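Local coordinates for protein transcriptional regulator, putative (Pseudomonas syringae pv. tomato, PDB 2R5F) that probably regulates transcription by binding DNA in response to a sugar effector, as SorC-family regulators do, and is represented here by its putative sugar-binding domain, at residues 7-12 and 25-30; 68-73 and 155-160; 226-231 and 249-254. All blocks are in the same frame, centred on the assembly; numbering follows the deposited sequence.

Interaction 1: 7-12 and 25-30; sequences GLHLEL and VIVVEA. With SO4 (sulfate ion), chain C.
Leu8 puts its CD1 methyl against the carboxylate of Glu29, CD1 to OE1 3.4 Å, the two side chains crossing at about a right angle. Its backbone N gives a hydrogen bond to a water that in turn donates to Val27 O. A second water repeats the link one residue on, accepting from His9 N and also donating to Val27 O, so one strand carbonyl takes two water bridges.

His9 carries most of the polar contact. Its CG sits beside the backbone N, and chi2 of -82° turns the ring so that one nitrogen points to Glu29 and the other to a sulfate. NE2 donates to Glu29 OE2 at 2.7 Å, on the anti lone pair of that oxygen. The bond is bent, 146° at the hydrogen, with ring and carboxylate planes 50° apart. At the other nitrogen, ND1 donates to sulfate O4 at 2.8 Å. With acceptors at both nitrogens and two anionic groups close by, the ring may well favour the imidazolium form. Val27 CG1 comes obliquely to the ring and packs on His9 CB at 4.0 Å.

His9 is also the N-cap of helix 10-20, which is followed by strand 24-28, at the edge of the domain's Rossmann-like sheet. Helix 256-262 flanks the contact: Val256 and Arg260 touch His9, and Val256 also touches Glu29.

Within the first turn, Leu12 N donates to sulfate O3 at 2.9 Å, and Arg15 NH2 binds the same ion, which probably came from the crystallisation liquor. The Leu12 side chain packs on Ala259.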
loop_
_atom_site.group_PDB
_atom_site.type_symbol
_atom_site.label_atom_id
_atom_site.label_comp_id
_atom_site.label_asym_id
_atom_site.label_seq_id
_atom_site.Cartn_x
_atom_site.Cartn_y
_atom_site.Cartn_z
ATOM N N GLY A 7 18.160 -5.156 -7.462
ATOM C CA GLY A 7 18.217 -5.452 -8.902
ATOM C C GLY A 7 18.804 -6.792 -9.295
ATOM O O GLY A 7 19.161 -6.998 -10.455
ATOM N N LEU A 8 18.866 -7.727 -8.348
ATOM C CA LEU A 8 19.442 -9.043 -8.624
ATOM C C LEU A 8 18.473 -10.022 -9.337
ATOM O O LEU A 8 18.881 -11.138 -9.677
ATOM C CB LEU A 8 19.998 -9.663 -7.335
ATOM C CG LEU A 8 21.139 -8.951 -6.592
ATOM C CD1 LEU A 8 21.432 -9.644 -5.272
ATOM C CD2 LEU A 8 22.425 -8.871 -7.420
ATOM N N HIS A 9 17.212 -9.622 -9.565
ATOM C CA HIS A 9 16.226 -10.523 -10.198
ATOM C C HIS A 9 15.405 -9.903 -11.324
ATOM O O HIS A 9 14.179 -9.940 -11.310
ATOM C CB HIS A 9 15.334 -11.171 -9.131
ATOM C CG HIS A 9 16.114 -11.909 -8.092
ATOM N ND1 HIS A 9 16.583 -13.188 -8.286
ATOM C CD2 HIS A 9 16.553 -11.525 -6.874
ATOM C CE1 HIS A 9 17.262 -13.572 -7.224
ATOM N NE2 HIS A 9 17.246 -12.583 -6.344
ATOM N N LEU A 10 16.110 -9.389 -12.335
ATOM C CA LEU A 10 15.498 -8.567 -13.382
ATOM C C LEU A 10 14.646 -9.379 -14.332
ATOM O O LEU A 10 13.632 -8.891 -14.837
ATOM C CB LEU A 10 16.562 -7.778 -14.159
ATOM C CG LEU A 10 17.333 -6.646 -13.455
ATOM C CD1 LEU A 10 18.327 -5.982 -14.440
ATOM C CD2 LEU A 10 16.428 -5.597 -12.795
ATOM N N GLU A 11 15.068 -10.621 -14.578
ATOM C CA GLU A 11 14.296 -11.544 -15.385
ATOM C C GLU A 11 12.987 -11.993 -14.687
ATOM O O GLU A 11 11.930 -12.090 -15.312
ATOM C CB GLU A 11 15.158 -12.740 -15.768
ATOM C CG GLU A 11 16.441 -12.346 -16.517
ATOM C CD GLU A 11 17.294 -13.535 -16.892
ATOM O OE1 GLU A 11 17.065 -14.653 -16.348
ATOM O OE2 GLU A 11 18.198 -13.367 -17.752
ATOM N N LEU A 12 13.057 -12.264 -13.400
ATOM C CA LEU A 12 11.856 -12.609 -12.635
ATOM C C LEU A 12 10.850 -11.431 -12.644
ATOM O O LEU A 12 9.659 -11.621 -12.896
ATOM C CB LEU A 12 12.247 -13.016 -11.207
ATOM C CG LEU A 12 11.204 -13.419 -10.162
ATOM C CD1 LEU A 12 10.346 -14.545 -10.727
ATOM C CD2 LEU A 12 11.921 -13.887 -8.878
ATOM N N VAL A 25 7.439 -4.430 -11.460
ATOM C CA VAL A 25 7.643 -5.262 -10.283
ATOM C C VAL A 25 9.103 -5.026 -9.887
ATOM O O VAL A 25 9.986 -4.975 -10.735
ATOM C CB VAL A 25 7.399 -6.758 -10.621
ATOM C CG1 VAL A 25 7.917 -7.648 -9.532
ATOM C CG2 VAL A 25 5.918 -7.032 -10.980
ATOM N N ILE A 26 9.332 -4.819 -8.597
ATOM C CA ILE A 26 10.666 -4.652 -8.031
ATOM C C ILE A 26 10.830 -5.815 -7.089
ATOM O O ILE A 26 9.994 -5.996 -6.221
ATOM C CB ILE A 26 10.764 -3.325 -7.256
ATOM C CG1 ILE A 26 10.490 -2.156 -8.223
ATOM C CG2 ILE A 26 12.091 -3.238 -6.481
ATOM C CD1 ILE A 26 10.994 -0.796 -7.818
ATOM N N VAL A 27 11.890 -6.607 -7.269
ATOM C CA VAL A 27 12.128 -7.771 -6.407
ATOM C C VAL A 27 13.336 -7.536 -5.509
ATOM O O VAL A 27 14.429 -7.176 -5.990
ATOM C CB VAL A 27 12.259 -9.118 -7.201
ATOM C CG1 VAL A 27 12.717 -10.249 -6.288
ATOM C CG2 VAL A 27 10.937 -9.501 -7.863
ATOM N N VAL A 28 13.118 -7.738 -4.205
ATOM C CA VAL A 28 14.123 -7.538 -3.173
ATOM C C VAL A 28 14.501 -8.876 -2.548
ATOM O O VAL A 28 13.694 -9.807 -2.537
ATOM C CB VAL A 28 13.662 -6.488 -2.100
ATOM C CG1 VAL A 28 13.082 -5.227 -2.790
ATOM C CG2 VAL A 28 12.597 -7.072 -1.110
ATOM N N GLU A 29 15.742 -8.985 -2.072
ATOM C CA GLU A 29 16.159 -10.120 -1.267
ATOM C C GLU A 29 16.137 -9.750 0.218
ATOM O O GLU A 29 16.778 -8.786 0.636
ATOM C CB GLU A 29 17.561 -10.599 -1.669
ATOM C CG GLU A 29 17.679 -11.117 -3.096
ATOM C CD GLU A 29 19.070 -11.610 -3.443
ATOM O OE1 GLU A 29 20.018 -11.299 -2.702
ATOM O OE2 GLU A 29 19.224 -12.303 -4.461
ATOM N N ALA A 30 15.393 -10.513 1.008
ATOM C CA ALA A 30 15.428 -10.383 2.459
ATOM C C ALA A 30 16.759 -10.905 2.986
ATOM O O ALA A 30 17.292 -11.882 2.463
ATOM C CB ALA A 30 14.278 -11.160 3.088
HETATM S S SO4 C . 15.773 -14.548 -11.711
HETATM O O1 SO4 C . 14.954 -15.478 -12.501
HETATM O O2 SO4 C . 17.195 -14.745 -11.978
HETATM O O3 SO4 C . 15.435 -13.168 -12.101
HETATM O O4 SO4 C . 15.537 -14.834 -10.286
HETATM O O HOH W 1 17.240 -7.932 -5.566
HETATM O O HOH W 2 15.389 -7.607 -8.728
#

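Interaction 2: 68-73 and 155-160. With SO4 (sulfate ion), chain B.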
loop_
_atom_site.group_PDB
_atom_site.type_symbol
_atom_site.label_atom_id
_atom_site.label_comp_id
_atom_site.label_asym_id
_atom_site.label_seq_id
_atom_site.Cartn_x
_atom_site.Cartn_y
_atom_site.Cartn_z
ATOM N N SER A 68 1.897 -2.673 8.362
ATOM C CA SER A 68 3.235 -2.698 8.994
ATOM C C SER A 68 4.368 -2.644 8.002
ATOM O O SER A 68 5.471 -2.239 8.339
ATOM C CB SER A 68 3.421 -3.915 9.913
ATOM O OG SER A 68 2.507 -4.922 9.558
ATOM N N THR A 69 4.096 -3.061 6.774
ATOM C CA THR A 69 5.052 -2.916 5.676
ATOM C C THR A 69 5.233 -1.428 5.313
ATOM O O THR A 69 6.335 -0.986 5.019
ATOM C CB THR A 69 4.629 -3.762 4.429
ATOM O OG1 THR A 69 4.254 -5.077 4.864
ATOM C CG2 THR A 69 5.779 -3.881 3.467
ATOM N N ILE A 70 4.145 -0.674 5.330
ATOM C CA ILE A 70 4.203 0.781 5.141
ATOM C C ILE A 70 4.883 1.434 6.350
ATOM O O ILE A 70 5.692 2.351 6.185
ATOM C CB ILE A 70 2.814 1.383 4.883
ATOM C CG1 ILE A 70 2.235 0.806 3.572
ATOM C CG2 ILE A 70 2.884 2.956 4.847
ATOM C CD1 ILE A 70 0.820 1.330 3.190
ATOM N N ARG A 71 4.586 0.930 7.560
ATOM C CA ARG A 71 5.348 1.346 8.748
ATOM C C ARG A 71 6.848 1.113 8.557
ATOM O O ARG A 71 7.646 1.991 8.879
ATOM C CB ARG A 71 4.861 0.623 9.996
ATOM C CG ARG A 71 5.073 1.385 11.315
ATOM C CD ARG A 71 4.393 0.642 12.485
ATOM N NE ARG A 71 2.995 0.310 12.160
ATOM C CZ ARG A 71 2.478 -0.921 12.148
ATOM N NH1 ARG A 71 1.204 -1.096 11.811
ATOM N NH2 ARG A 71 3.221 -1.981 12.492
ATOM N N ALA A 72 7.239 -0.056 8.032
ATOM C CA ALA A 72 8.643 -0.302 7.696
ATOM C C ALA A 72 9.190 0.732 6.677
ATOM O O ALA A 72 10.303 1.227 6.825
ATOM C CB ALA A 72 8.836 -1.723 7.184
HETATM N N MSE A 73 8.410 1.061 5.654
HETATM C CA MSE A 73 8.852 2.074 4.686
HETATM C C MSE A 73 9.140 3.385 5.390
HETATM O O MSE A 73 10.223 3.927 5.243
HETATM C CB MSE A 73 7.829 2.293 3.585
HETATM C CG MSE A 73 8.177 3.419 2.615
HETATM SE SE MSE A 73 6.629 3.821 1.506
HETATM C CE MSE A 73 5.669 5.020 2.711
ATOM N N LEU A 155 -1.015 8.861 -6.172
ATOM C CA LEU A 155 -0.204 7.721 -5.783
ATOM C C LEU A 155 -0.785 7.075 -4.533
ATOM O O LEU A 155 -0.720 7.659 -3.443
ATOM C CB LEU A 155 1.230 8.154 -5.500
ATOM C CG LEU A 155 2.227 7.149 -4.870
ATOM C CD1 LEU A 155 2.508 5.941 -5.741
ATOM C CD2 LEU A 155 3.522 7.874 -4.556
ATOM N N ALA A 156 -1.383 5.899 -4.684
ATOM C CA ALA A 156 -1.809 5.120 -3.499
ATOM C C ALA A 156 -0.761 4.112 -3.132
ATOM O O ALA A 156 -0.322 3.350 -3.972
ATOM C CB ALA A 156 -3.174 4.449 -3.713
ATOM N N ILE A 157 -0.355 4.109 -1.862
ATOM C CA ILE A 157 0.567 3.129 -1.343
ATOM C C ILE A 157 -0.183 2.194 -0.389
ATOM O O ILE A 157 -0.726 2.632 0.620
ATOM C CB ILE A 157 1.746 3.797 -0.577
ATOM C CG1 ILE A 157 2.318 4.970 -1.390
ATOM C CG2 ILE A 157 2.791 2.713 -0.183
ATOM C CD1 ILE A 157 3.299 5.761 -0.679
ATOM N N VAL A 158 -0.218 0.905 -0.702
ATOM C CA VAL A 158 -1.112 -0.039 0.008
ATOM C C VAL A 158 -0.412 -1.342 0.363
ATOM O O VAL A 158 0.424 -1.849 -0.399
ATOM C CB VAL A 158 -2.425 -0.362 -0.820
ATOM C CG1 VAL A 158 -3.257 0.911 -1.125
ATOM C CG2 VAL A 158 -2.110 -1.130 -2.112
ATOM N N GLY A 159 -0.740 -1.894 1.523
ATOM C CA GLY A 159 -0.294 -3.218 1.864
ATOM C C GLY A 159 -1.386 -4.127 1.339
ATOM O O GLY A 159 -2.436 -3.659 0.917
ATOM N N ILE A 160 -1.140 -5.426 1.362
ATOM C CA ILE A 160 -2.123 -6.398 0.900
ATOM C C ILE A 160 -2.248 -7.407 2.031
ATOM O O ILE A 160 -1.259 -8.008 2.429
ATOM C CB ILE A 160 -1.676 -7.035 -0.453
ATOM C CG1 ILE A 160 -1.665 -5.958 -1.560
ATOM C CG2 ILE A 160 -2.602 -8.199 -0.877
ATOM C CD1 ILE A 160 -0.697 -6.231 -2.682
HETATM S S SO4 B . 0.800 -5.670 6.329
HETATM O O1 SO4 B . 0.078 -6.912 6.091
HETATM O O2 SO4 B . 2.200 -5.904 6.639
HETATM O O3 SO4 B . 0.736 -4.786 5.194
HETATM O O4 SO4 B . 0.261 -5.034 7.532
#
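Ile70 meets Ile157 and its neighbours without a flat side chain between them; the one flat side-chain group in the two segments is the guanidinium of Arg71, and one of its faces lies over Ser68 CA, which sits 3.4 Å above the plane and offset toward the rim. That contact stays within the helix, while the one with the strand is aliphatic.

Ile70 reaches across with CD1. Its CG1 is anti to the carbonyl carbon (chi1 -63°), and chi2 of 180° extends the chain so that CD1 comes down on the strand backbone, 3.3 Å from Ile157 O and touching Val158 CA. The same methyl touches the Ile157 side chain, CD1 to CG2 4.1 Å. A turn later the selenomethionine Met73 places its CE at 4.2 Å from Ile157 CD1, so Ile157 offers its CG2 branch to Ile70 and the CD1 end of its other branch to Met73.

At the start of the helix a sulfate, probably from the crystallisation liquor, lies between the two segments. Ser68 N donates to sulfate O4 at 3.0 Å. Thr69 OG1 donates to sulfate O2 at 2.8 Å, and the backbone N of the same threonine adds a weak bond to that oxygen. Gly159 CA comes to 3.8 Å from sulfate O3. Ser67 OG and Lys236 NZ also hydrogen-bond to the ion. An anion held by a helix N terminus at the end of a parallel strand is consistent with a place for a phosphate group of an effector, although no sugar is bound here.

The axes of helix 68-73 and strand 155-158 run at 113°, 9.3 Å apart at closest. Strand 155-162 lies between parallel strands 60-63 and 226-230, and helix 36-54 packs beside the contact, touching Thr69, Met73 and Ile157.

Interaction 3: 226-231 and 249-254; sequences RVLGLA and LDVLIT
A beta-alpha-beta unit holds this contact: strand 226-230, helix 237-245 and strand 251-255, whose two strands lie side by side and parallel in the central sheet of the Rossmann-like domain. The segment axes are 4.6 Å apart at closest and diverge by 14°.

Asp250 opens the pairing with a two-way grip on Val227. Its OD2 takes Val227 N at 2.8 Å on the anti lone pair, while its own N donates to Val227 O. That carbonyl also accepts from Val251 N, the donor tilted 22° from the carbonyl plane, so one oxygen holds two N-H groups. The ladder then runs on: Gly229 N gives to Val251 O at 2.7 Å, and Ile253 N to Gly229 O at 2.9 Å, nearly in line with that C=O. At the far end the bond from Ala231 N to Ile253 O is weak.

On the face carrying Leu228, Leu230, Val251 and Ile253, Leu228 CD1 rests on Val251 CG1 at 3.6 Å and also touches Ile253 CD1. Leu230 and Ile253 lie side by side, pointing the same way, with Leu230 CD2 against Ile253 CD1. Helix 36-54 packs over this face through Ile43, Ala47 and Tyr50. Across the sheet, Leu249 CD2 lies 3.7 Å from Gly229 CA, an approach left open by the lack of a side chain there, and touches Val227 CG1.

Thr254 holds its OG1 anti to the backbone N (chi1 -166°), and this hydroxyl donates to Ala231 O at 2.6 Å, in the carbonyl plane and on a lone pair.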
loop_
_atom_site.group_PDB
_atom_site.type_symbol
_atom_site.label_atom_id
_atom_site.label_comp_id
_atom_site.label_asym_id
_atom_site.label_seq_id
_atom_site.Cartn_x
_atom_site.Cartn_y
_atom_site.Cartn_z
ATOM N N ARG A 226 -1.478 5.729 -10.159
ATOM C CA ARG A 226 -0.371 4.843 -9.791
ATOM C C ARG A 226 -0.613 4.242 -8.407
ATOM O O ARG A 226 -0.695 4.956 -7.408
ATOM C CB ARG A 226 0.922 5.656 -9.821
ATOM C CG ARG A 226 2.203 5.008 -9.409
ATOM C CD ARG A 226 3.285 5.745 -10.177
ATOM N NE ARG A 226 4.508 5.990 -9.417
ATOM C CZ ARG A 226 4.865 7.164 -8.896
ATOM N NH1 ARG A 226 6.005 7.266 -8.223
ATOM N NH2 ARG A 226 4.096 8.235 -9.041
ATOM N N VAL A 227 -0.785 2.928 -8.350
ATOM C CA VAL A 227 -0.985 2.247 -7.067
ATOM C C VAL A 227 0.234 1.371 -6.791
ATOM O O VAL A 227 0.583 0.482 -7.591
ATOM C CB VAL A 227 -2.294 1.426 -7.034
ATOM C CG1 VAL A 227 -2.461 0.683 -5.708
ATOM C CG2 VAL A 227 -3.486 2.345 -7.282
ATOM N N LEU A 228 0.893 1.674 -5.679
ATOM C CA LEU A 228 2.064 0.939 -5.220
ATOM C C LEU A 228 1.590 -0.091 -4.216
ATOM O O LEU A 228 1.068 0.288 -3.164
ATOM C CB LEU A 228 3.065 1.916 -4.561
ATOM C CG LEU A 228 4.422 1.496 -3.957
ATOM C CD1 LEU A 228 5.238 0.668 -4.911
ATOM C CD2 LEU A 228 5.245 2.714 -3.555
ATOM N N GLY A 229 1.745 -1.375 -4.536
ATOM C CA GLY A 229 1.588 -2.455 -3.557
ATOM C C GLY A 229 2.869 -2.896 -2.867
ATOM O O GLY A 229 3.871 -3.170 -3.532
ATOM N N LEU A 230 2.831 -3.004 -1.525
ATOM C CA LEU A 230 3.974 -3.431 -0.755
ATOM C C LEU A 230 3.614 -4.688 0.062
ATOM O O LEU A 230 2.961 -4.567 1.073
ATOM C CB LEU A 230 4.478 -2.320 0.208
ATOM C CG LEU A 230 4.816 -0.897 -0.274
ATOM C CD1 LEU A 230 5.211 -0.040 0.900
ATOM C CD2 LEU A 230 5.929 -0.871 -1.353
ATOM N N ALA A 231 4.075 -5.865 -0.369
ATOM C CA ALA A 231 3.650 -7.127 0.245
ATOM C C ALA A 231 4.566 -8.292 -0.122
ATOM O O ALA A 231 4.955 -8.439 -1.260
ATOM C CB ALA A 231 2.221 -7.456 -0.218
ATOM N N LEU A 249 -2.944 -2.997 -8.772
ATOM C CA LEU A 249 -1.585 -2.520 -8.621
ATOM C C LEU A 249 -0.949 -2.104 -9.934
ATOM O O LEU A 249 -1.168 -2.725 -10.979
ATOM C CB LEU A 249 -0.732 -3.627 -7.976
ATOM C CG LEU A 249 -1.266 -4.212 -6.674
ATOM C CD1 LEU A 249 -0.333 -5.303 -6.192
ATOM C CD2 LEU A 249 -1.457 -3.062 -5.604
ATOM N N ASP A 250 -0.151 -1.047 -9.862
ATOM C CA ASP A 250 0.694 -0.594 -10.950
ATOM C C ASP A 250 2.182 -0.883 -10.688
ATOM O O ASP A 250 2.954 -1.079 -11.616
ATOM C CB ASP A 250 0.455 0.897 -11.162
ATOM C CG ASP A 250 -0.984 1.188 -11.561
ATOM O OD1 ASP A 250 -1.337 0.832 -12.712
ATOM O OD2 ASP A 250 -1.761 1.725 -10.722
ATOM N N VAL A 251 2.567 -0.889 -9.416
ATOM C CA VAL A 251 3.900 -1.253 -8.967
ATOM C C VAL A 251 3.737 -2.214 -7.802
ATOM O O VAL A 251 2.931 -1.993 -6.888
ATOM C CB VAL A 251 4.730 0.002 -8.523
ATOM C CG1 VAL A 251 6.209 -0.378 -8.165
ATOM C CG2 VAL A 251 4.677 1.116 -9.602
ATOM N N LEU A 252 4.483 -3.312 -7.842
ATOM C CA LEU A 252 4.538 -4.212 -6.700
ATOM C C LEU A 252 5.965 -4.330 -6.288
ATOM O O LEU A 252 6.813 -4.586 -7.128
ATOM C CB LEU A 252 3.985 -5.601 -7.074
ATOM C CG LEU A 252 4.241 -6.730 -6.090
ATOM C CD1 LEU A 252 3.414 -6.607 -4.788
ATOM C CD2 LEU A 252 4.006 -8.066 -6.841
ATOM N N ILE A 253 6.229 -4.108 -5.003
ATOM C CA ILE A 253 7.521 -4.409 -4.409
ATOM C C ILE A 253 7.361 -5.609 -3.470
ATOM O O ILE A 253 6.511 -5.597 -2.587
ATOM C CB ILE A 253 8.096 -3.219 -3.628
ATOM C CG1 ILE A 253 8.176 -1.975 -4.560
ATOM C CG2 ILE A 253 9.453 -3.617 -3.042
ATOM C CD1 ILE A 253 8.568 -0.655 -3.818
ATOM N N THR A 254 8.157 -6.658 -3.713
ATOM C CA THR A 254 7.986 -7.912 -3.021
ATOM C C THR A 254 9.311 -8.646 -2.945
ATOM O O THR A 254 10.279 -8.280 -3.605
ATOM C CB THR A 254 6.885 -8.808 -3.713
ATOM O OG1 THR A 254 6.538 -9.868 -2.824
ATOM C CG2 THR A 254 7.333 -9.391 -5.052
#

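How the interactions relate
From the N terminus, interaction 1 closes a short loop, bringing strand 24-28 and the residues just after it back to the start of helix 10-20. Interaction 2 follows with a much longer excursion, returning at 155-160 to the helix at 68-73. Interaction 3 then joins the two strands of a beta-alpha-beta unit near the C terminus. The three loops come in series and neither nest nor cross. In space they meet through one sheet: strand 24-28 pairs with 251-255, that strand with 226-230, and 226-230 with 155-162. Interaction 3 therefore stands between the others, touching both, while interactions 1 and 2 have centres about 18 Å apart and do not touch.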